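Local coordinates for protein endo-xylogalacturonan hydrolase A (Aspergillus tubingensis, PDB 4C2L) that hydrolyses xylogalacturonan, the xylose-substituted galacturonan of the hairy regions of pectin, as a secreted family 28 glycoside hydrolase, at residues A[209-214]-A[231-236]. Numbering follows the deposited sequence.
With SO4 (sulfate ion), chain H.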
loop_
_atom_site.group_PDB
_atom_site.type_symbol
_atom_site.label_atom_id
_atom_site.label_comp_id
_atom_site.label_asym_id
_atom_site.label_seq_id
_atom_site.Cartn_x
_atom_site.Cartn_y
_atom_site.Cartn_z
ATOM N N ASP A 209 -3.550 8.994 -2.521
ATOM C CA ASP A 209 -3.091 9.470 -3.818
ATOM C C ASP A 209 -1.960 8.614 -4.365
ATOM O O ASP A 209 -1.158 9.079 -5.170
ATOM C CB ASP A 209 -2.672 10.951 -3.730
ATOM C CG ASP A 209 -2.358 11.557 -5.081
ATOM O OD1 ASP A 209 -3.090 11.267 -6.059
ATOM O OD2 ASP A 209 -1.347 12.301 -5.175
ATOM N N ASP A 210 -1.903 7.356 -3.953
ATOM C CA ASP A 210 -0.904 6.445 -4.527
ATOM C C ASP A 210 -1.422 5.029 -4.405
ATOM O O ASP A 210 -2.613 4.844 -4.230
ATOM C CB ASP A 210 0.486 6.622 -3.889
ATOM C CG ASP A 210 1.615 6.338 -4.890
ATOM O OD1 ASP A 210 1.694 5.190 -5.403
ATOM O OD2 ASP A 210 2.403 7.266 -5.202
ATOM N N ASP A 211 -0.562 4.025 -4.557
ATOM C CA ASP A 211 -1.040 2.645 -4.496
ATOM C C ASP A 211 -1.907 2.376 -3.277
ATOM O O ASP A 211 -1.574 2.779 -2.164
ATOM C CB ASP A 211 0.153 1.672 -4.503
ATOM C CG ASP A 211 0.916 1.716 -5.811
ATOM O OD1 ASP A 211 0.281 2.001 -6.840
ATOM O OD2 ASP A 211 2.137 1.462 -5.825
ATOM N N CYS A 212 -3.022 1.700 -3.503
ATOM C CA CYS A 212 -3.872 1.219 -2.438
ATOM C C CYS A 212 -3.106 0.132 -1.660
ATOM O O CYS A 212 -2.848 0.262 -0.459
ATOM C CB CYS A 212 -5.186 0.680 -3.032
ATOM S SG CYS A 212 -6.397 0.508 -1.712
ATOM N N VAL A 213 -2.716 -0.921 -2.373
ATOM C CA VAL A 213 -1.847 -1.973 -1.838
ATOM C C VAL A 213 -0.791 -2.161 -2.901
ATOM O O VAL A 213 -1.126 -2.261 -4.089
ATOM C CB VAL A 213 -2.606 -3.311 -1.618
ATOM C CG1 VAL A 213 -1.640 -4.395 -1.120
ATOM C CG2 VAL A 213 -3.763 -3.134 -0.630
ATOM N N ALA A 214 0.481 -2.146 -2.491
ATOM C CA ALA A 214 1.569 -2.432 -3.397
ATOM C C ALA A 214 2.286 -3.662 -2.892
ATOM O O ALA A 214 2.652 -3.740 -1.706
ATOM C CB ALA A 214 2.529 -1.251 -3.496
ATOM N N GLY A 231 -9.119 7.340 -5.268
ATOM C CA GLY A 231 -8.049 8.242 -5.664
ATOM C C GLY A 231 -6.686 7.584 -5.724
ATOM O O GLY A 231 -5.673 8.264 -5.887
ATOM N N SER A 232 -6.671 6.254 -5.642
ATOM C CA SER A 232 -5.420 5.506 -5.556
ATOM C C SER A 232 -4.774 5.219 -6.922
ATOM O O SER A 232 -5.293 5.608 -7.963
ATOM C CB SER A 232 -5.661 4.209 -4.765
ATOM O OG SER A 232 -6.248 3.212 -5.585
ATOM N N HIS A 233 -3.621 4.561 -6.901
ATOM C CA HIS A 233 -2.983 4.074 -8.120
ATOM C C HIS A 233 -3.200 2.585 -8.275
ATOM O O HIS A 233 -2.525 1.930 -9.068
ATOM C CB HIS A 233 -1.506 4.412 -8.093
ATOM C CG HIS A 233 -1.213 5.891 -8.189
ATOM N ND1 HIS A 233 0.048 6.373 -8.258
ATOM C CD2 HIS A 233 -2.066 6.997 -8.241
ATOM C CE1 HIS A 233 0.008 7.718 -8.345
ATOM N NE2 HIS A 233 -1.288 8.099 -8.343
ATOM N N GLY A 234 -4.137 2.043 -7.499
ATOM C CA GLY A 234 -4.603 0.658 -7.645
ATOM C C GLY A 234 -3.994 -0.388 -6.724
ATOM O O GLY A 234 -3.170 -0.067 -5.867
ATOM N N ILE A 235 -4.436 -1.632 -6.896
ATOM C CA ILE A 235 -3.849 -2.790 -6.225
ATOM C C ILE A 235 -2.760 -3.205 -7.197
ATOM O O ILE A 235 -3.051 -3.683 -8.294
ATOM C CB ILE A 235 -4.891 -3.924 -6.067
ATOM C CG1 ILE A 235 -6.107 -3.473 -5.252
ATOM C CG2 ILE A 235 -4.276 -5.181 -5.451
ATOM C CD1 ILE A 235 -5.832 -3.115 -3.814
ATOM N N SER A 236 -1.507 -2.986 -6.795
ATOM C CA SER A 236 -0.412 -2.910 -7.737
ATOM C C SER A 236 0.731 -3.849 -7.360
ATOM O O SER A 236 1.216 -3.804 -6.238
ATOM C CB SER A 236 0.089 -1.452 -7.733
ATOM O OG SER A 236 1.018 -1.201 -8.769
HETATM S S SO4 H . 2.620 5.027 -10.661
HETATM O O1 SO4 H . 2.697 6.341 -11.336
HETATM O O2 SO4 H . 3.628 4.120 -11.246
HETATM O O3 SO4 H . 1.269 4.474 -10.897
HETATM O O4 SO4 H . 2.840 5.158 -9.198
HETATM O O HOH W 1 -6.067 11.138 -5.764
HETATM O O HOH W 2 -2.519 10.595 -8.773
HETATM O O HOH W 3 3.144 -0.222 -7.518
#
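With CG anti to its own carbonyl carbon (chi1 -68°), His233 lays its imidazole against the backbone of Asp209 and Asp210, and the same torsion in Asp211 (chi1 -66°) turns that carboxylate toward CB of His233. The ring lies flat on the main chain: Asp210 CA sits over the centre of one face, a CH-pi contact 3.8 Å from the centroid. The two ring nitrogens have different partners. ND1 donates to O4 of a sulfate that probably came in with the crystallisation solution, at 3.2 Å; Lys268 holds the same ion. NE2 shares a hydrogen bond, in the ring plane, with a water whose other bond is donated to Asp209 OD1. The carboxylate of Asp210 does not bond to the ring. Its OD1 stays 3.5 Å from His233 ND1 and instead takes the N-H of Asp211 on its anti lone pair.

Asp211 OD1 approaches CB of His233 to 3.3 Å, with carboxylate and ring planes nearly perpendicular, while a second water joins its OD2 to OG of Ser236, a hydroxyl also bonded to Lys263. Backbone bonds set the register of the two segments: His233 N reaches Asp210 O at 2.9 Å, entering well above the carbonyl plane, Cys212 N reaches Gly234 O, and Ser236 N bonds to Val213 O at 2.8 Å. OG of Ser232 accepts from Gly234 N, closing an ST turn, and is also hydrogen-bonded to Ser261. Farther along, CD1 of Ile235 packs on CG2 of Val213, and Cys212 is bridged to Cys229.

The example illustrates how a parallel beta-helix builds a catalytic site from turns entering adjacent rungs: strands 213-215 and 235-240 lie side by side, and just ahead of them Asp210, probably the proton donor, and His233, probably also part of the active site, come together, as in the family 28 polygalacturonases.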